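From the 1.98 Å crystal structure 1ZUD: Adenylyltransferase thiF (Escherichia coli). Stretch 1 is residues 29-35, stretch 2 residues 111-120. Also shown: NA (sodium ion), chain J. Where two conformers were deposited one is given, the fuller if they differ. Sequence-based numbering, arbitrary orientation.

Stretch 1, residues 29-35: SQVLIIG
Stretch 2, residues 111-120: ALKDAVARAD

The most unusual feature of this contact is a two-point clasp of Gln30 by Asp120, where the first residue of strand 30-34 lies beside the residues that follow helix 111-118. The Asp120 side chain (chi1 m, -66°) accepts a hydrogen bond from the backbone, Gln30 N to Asp120 OD2, at 2.7 Å and 144°. The backbone of Asp120 repays it, with Asp120 N donating to Gln30 O at 2.7 Å and 151°. Aspartate suits this place because its short carboxylate accepts from the main-chain NH of Gln30, while the backbone NH of Asp120 donates to the carbonyl of that same residue. Asp120 OD2 also lies 3.3 Å from Ser29 CA.

Residues 30-34 form an extended strand, with phi from -132° to -102° and psi from 110° to 134°. Residues 111-118 are helical, near -65°/-40°, and the helix begins earlier in the chain. The N-to-C directions differ by 143°, roughly antiparallel, and the axes approach to 8.2 Å. The register pairs Gln30 with Ala119 (CA to CA 5.0 Å) and Ile34 with Leu112 (CA to CA 9.5 Å), so the backbones diverge toward the strand's C-terminal end. Ala119, at -78°/147°, is the first residue to leave helical angles, and Asp120 follows at -81°/-26°.

Alternation along the strand directs Leu32 and Ile34 toward the helix, while Val31 points away. Leu32 (t, p) is the centre of the apolar packing: its CD2 lies 3.6 Å from Ala115 CB and 4.1 Å from Val116 CG2, and its CB lies 3.7 Å from Ala119 CB. The small methyls of Ala115 and Ala119 let leucine pack closely against the helix. Farther along, where the backbones are wider apart, two longer side chains bridge the gap: Ile34 (m, t) places CD1 4.0 Å from CD1 of Leu112 (t, p).

Gln30 (t, t, chi3 -36°) extends along the helix end, its NE2 3.5 Å from Arg118 CB. The same NE2 donates a weak hydrogen bond to water 1 at 2.8 Å, and that water donates to Ala115 O at 2.8 Å. Arg118 (m, t, t, chi4 -78°) leads its end away and forms a salt bridge, NE to Asp114 OD1 (Asp114 chi1 t), at 3.0 Å, one helical turn back.

Carbonyl oxygens at the helix end also hold a sodium ion: NA to Val116 O is 2.4 Å, to Ala117 O 2.6 Å and to Ala119 O 2.4 Å. Waters 2 and 3 and one atom from elsewhere in the structure also bind the ion.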

ATOM      1  N   SER C  29      11.221   5.566  20.894  1.00 26.88           N
ATOM      2  CA  SER C  29       9.831   6.002  20.783  1.00 23.19           C
ATOM      3  C   SER C  29       8.802   5.034  21.306  1.00 26.50           C
ATOM      4  O   SER C  29       9.078   3.810  21.516  1.00 22.41           O
ATOM      5  CB  SER C  29       9.498   6.238  19.331  1.00 26.75           C
ATOM      6  OG  SER C  29      10.410   7.128  18.751  1.00 28.65           O
ATOM      7  N   GLN C  30       7.582   5.559  21.409  1.00 20.62           N
ATOM      8  CA  GLN C  30       6.458   4.754  21.841  1.00 18.85           C
ATOM      9  C   GLN C  30       5.274   4.955  20.924  1.00 22.19           C
ATOM     10  O   GLN C  30       4.848   6.097  20.650  1.00 21.77           O
ATOM     11  CB  GLN C  30       6.071   5.069  23.325  1.00 21.52           C
ATOM     12  CG  GLN C  30       4.824   4.203  23.734  1.00 26.75           C
ATOM     13  CD  GLN C  30       4.506   4.233  25.220  1.00 29.36           C
ATOM     14  OE1 GLN C  30       5.413   4.277  26.072  1.00 32.09           O
ATOM     15  NE2 GLN C  30       3.227   4.189  25.539  1.00 25.82           N
ATOM     16  N   VAL C  31       4.704   3.857  20.441  1.00 19.88           N
ATOM     17  CA  VAL C  31       3.554   3.966  19.520  1.00 19.23           C
ATOM     18  C   VAL C  31       2.381   3.206  20.077  1.00 19.94           C
ATOM     19  O   VAL C  31       2.524   2.068  20.595  1.00 21.71           O
ATOM     20  CB  VAL C  31       3.898   3.395  18.091  1.00 21.23           C
ATOM     21  CG1 VAL C  31       2.612   3.286  17.208  1.00 24.74           C
ATOM     22  CG2 VAL C  31       4.871   4.338  17.366  1.00 20.21           C
ATOM     23  N   LEU C  32       1.223   3.844  20.044  1.00 20.88           N
ATOM     24  CA  LEU C  32       0.008   3.173  20.479  1.00 17.43           C
ATOM     25  C   LEU C  32      -0.789   2.792  19.221  1.00 21.61           C
ATOM     26  O   LEU C  32      -1.175   3.670  18.412  1.00 17.70           O
ATOM     27  CB  LEU C  32      -0.861   4.079  21.390  1.00 17.86           C
ATOM     28  CG  LEU C  32      -2.300   3.642  21.740  1.00 21.65           C
ATOM     29  CD1 LEU C  32      -2.345   2.336  22.620  1.00 17.29           C
ATOM     30  CD2 LEU C  32      -2.973   4.802  22.444  1.00 18.02           C
ATOM     31  N   ILE C  33      -1.052   1.481  19.071  1.00 17.54           N
ATOM     32  CA  ILE C  33      -1.866   0.985  17.955  1.00 18.72           C
ATOM     33  C   ILE C  33      -3.235   0.583  18.547  1.00 21.32           C
ATOM     34  O   ILE C  33      -3.351  -0.347  19.381  1.00 20.93           O
ATOM     35  CB  ILE C  33      -1.212  -0.249  17.242  1.00 20.59           C
ATOM     36  CG1 ILE C  33       0.191   0.156  16.697  1.00 24.05           C
ATOM     37  CG2 ILE C  33      -2.162  -0.753  16.079  1.00 18.46           C
ATOM     38  CD1 ILE C  33       1.081  -1.059  16.205  1.00 19.28           C
ATOM     39  N   ILE C  34      -4.277   1.299  18.152  1.00 18.97           N
ATOM     40  CA  ILE C  34      -5.610   0.977  18.656  1.00 21.28           C
ATOM     41  C   ILE C  34      -6.375   0.205  17.575  1.00 21.32           C
ATOM     42  O   ILE C  34      -6.720   0.765  16.553  1.00 20.25           O
ATOM     43  CB  ILE C  34      -6.349   2.254  19.028  1.00 19.07           C
ATOM     44  CG1 ILE C  34      -5.464   3.068  19.990  1.00 21.88           C
ATOM     45  CG2 ILE C  34      -7.630   1.909  19.761  1.00 23.79           C
ATOM     46  CD1 ILE C  34      -6.070   4.459  20.279  1.00 25.63           C
ATOM     47  N   GLY C  35      -6.615  -1.092  17.809  1.00 23.58           N
ATOM     48  CA  GLY C  35      -7.269  -1.931  16.817  1.00 20.93           C
ATOM     49  C   GLY C  35      -6.253  -2.907  16.245  1.00 23.60           C
ATOM     50  O   GLY C  35      -5.269  -2.508  15.671  1.00 27.97           O
ATOM     51  N   ALA C 111      -8.595   5.506  30.592  1.00 28.26           N
ATOM     52  CA  ALA C 111      -7.583   4.558  30.117  1.00 28.65           C
ATOM     53  C   ALA C 111      -7.094   5.010  28.710  1.00 24.79           C
ATOM     54  O   ALA C 111      -5.914   4.897  28.398  1.00 29.46           O
ATOM     55  CB  ALA C 111      -8.188   3.142  30.025  1.00 27.30           C
ATOM     56  N   LEU C 112      -7.999   5.512  27.878  1.00 25.30           N
ATOM     57  CA  LEU C 112      -7.595   5.959  26.548  1.00 23.19           C
ATOM     58  C   LEU C 112      -6.655   7.178  26.685  1.00 27.59           C
ATOM     59  O   LEU C 112      -5.547   7.252  26.078  1.00 23.48           O
ATOM     60  CB  LEU C 112      -8.845   6.334  25.728  1.00 22.64           C
ATOM     61  CG  LEU C 112      -8.574   7.102  24.435  1.00 19.79           C
ATOM     62  CD1 LEU C 112      -7.767   6.213  23.458  1.00 23.49           C
ATOM     63  CD2 LEU C 112      -9.914   7.509  23.772  1.00 22.12           C
ATOM     64  N   LYS C 113      -7.093   8.142  27.496  1.00 25.94           N
ATOM     65  CA  LYS C 113      -6.290   9.336  27.708  1.00 26.27           C
ATOM     66  C   LYS C 113      -4.886   9.024  28.214  1.00 22.01           C
ATOM     67  O   LYS C 113      -3.917   9.641  27.805  1.00 25.47           O
ATOM     68  CB  LYS C 113      -6.990  10.276  28.712  1.00 26.10           C
ATOM     69  CG  LYS C 113      -8.162  11.049  28.098  1.00 35.87           C
ATOM     70  CD  LYS C 113      -8.825  11.897  29.174  1.00 43.87           C
ATOM     71  CE  LYS C 113      -9.710  13.005  28.600  1.00 53.05           C
ATOM     72  NZ  LYS C 113     -11.104  12.539  28.323  1.00 56.87           N
ATOM     73  N   ASP C 114      -4.767   8.054  29.113  1.00 26.77           N
ATOM     74  CA  ASP C 114      -3.474   7.752  29.643  1.00 27.21           C
ATOM     75  C   ASP C 114      -2.588   7.087  28.600  1.00 26.67           C
ATOM     76  O   ASP C 114      -1.377   7.358  28.555  1.00 25.83           O
ATOM     77  CB  ASP C 114      -3.601   6.859  30.895  0.50 30.80           C
ATOM     78  CG  ASP C 114      -2.257   6.629  31.584  0.50 37.49           C
ATOM     79  OD1 ASP C 114      -1.592   5.609  31.275  0.50 39.41           O
ATOM     80  OD2 ASP C 114      -1.850   7.474  32.420  0.50 38.26           O
ATOM     81  N   ALA C 115      -3.173   6.222  27.763  1.00 21.01           N
ATOM     82  CA  ALA C 115      -2.364   5.569  26.720  1.00 23.83           C
ATOM     83  C   ALA C 115      -1.966   6.610  25.634  1.00 20.80           C
ATOM     84  O   ALA C 115      -0.840   6.616  25.105  1.00 20.21           O
ATOM     85  CB  ALA C 115      -3.183   4.402  26.065  1.00 19.45           C
ATOM     86  N   VAL C 116      -2.879   7.499  25.306  1.00 20.48           N
ATOM     87  CA  VAL C 116      -2.535   8.510  24.320  1.00 19.94           C
ATOM     88  C   VAL C 116      -1.436   9.404  24.868  1.00 21.54           C
ATOM     89  O   VAL C 116      -0.494   9.748  24.167  1.00 21.54           O
ATOM     90  CB  VAL C 116      -3.796   9.332  23.947  1.00 19.74           C
ATOM     91  CG1 VAL C 116      -3.443  10.577  23.075  1.00 18.77           C
ATOM     92  CG2 VAL C 116      -4.705   8.426  23.162  1.00 17.73           C
ATOM     93  N   ALA C 117      -1.522   9.777  26.137  1.00 21.85           N
ATOM     94  CA  ALA C 117      -0.500  10.688  26.690  1.00 20.32           C
ATOM     95  C   ALA C 117       0.902  10.074  26.640  1.00 21.81           C
ATOM     96  O   ALA C 117       1.854  10.722  26.257  1.00 23.53           O
ATOM     97  CB  ALA C 117      -0.855  11.070  28.123  1.00 23.27           C
ATOM     98  N   ARG C 118       1.004   8.799  26.986  1.00 22.54           N
ATOM     99  CA  ARG C 118       2.290   8.089  26.966  1.00 21.11           C
ATOM    100  C   ARG C 118       2.858   7.842  25.570  1.00 23.46           C
ATOM    101  O   ARG C 118       4.062   7.796  25.413  1.00 24.96           O
ATOM    102  CB  ARG C 118       2.126   6.739  27.651  1.00 20.02           C
ATOM    103  CG  ARG C 118       1.896   6.870  29.164  1.00 28.41           C
ATOM    104  CD  ARG C 118       1.570   5.515  29.848  1.00 31.11           C
ATOM    105  NE  ARG C 118       1.367   5.656  31.295  1.00 30.56           N
ATOM    106  CZ  ARG C 118       2.350   5.780  32.186  1.00 33.93           C
ATOM    107  NH1 ARG C 118       3.626   5.769  31.795  1.00 33.85           N
ATOM    108  NH2 ARG C 118       2.048   5.946  33.469  1.00 33.80           N
ATOM    109  N   ALA C 119       2.006   7.721  24.554  1.00 21.28           N
ATOM    110  CA  ALA C 119       2.501   7.454  23.183  1.00 23.20           C
ATOM    111  C   ALA C 119       3.073   8.701  22.493  1.00 27.78           C
ATOM    112  O   ALA C 119       2.615   9.832  22.741  1.00 23.71           O
ATOM    113  CB  ALA C 119       1.353   6.890  22.299  1.00 20.62           C
ATOM    114  N   ASP C 120       4.090   8.504  21.652  1.00 21.58           N
ATOM    115  CA  ASP C 120       4.612   9.626  20.835  1.00 25.65           C
ATOM    116  C   ASP C 120       3.719   9.809  19.624  1.00 24.97           C
ATOM    117  O   ASP C 120       3.624  10.907  19.010  1.00 23.92           O
ATOM    118  CB  ASP C 120       6.019   9.327  20.381  1.00 25.58           C
ATOM    119  CG  ASP C 120       6.984   9.283  21.553  1.00 39.20           C
ATOM    120  OD1 ASP C 120       7.075  10.320  22.249  1.00 33.64           O
ATOM    121  OD2 ASP C 120       7.623   8.229  21.792  1.00 32.84           O
TER
HETATM  122 NA    NA J 702       1.222  11.454  23.866  1.00 24.31          NA
HETATM  123  O   HOH W   1       0.491   4.197  25.115  1.00 21.95           O
HETATM  124  O   HOH W   2       3.257  12.696  23.498  1.00 44.15           O
HETATM  125  O   HOH W   3       0.709  13.478  25.285  1.00 33.68           O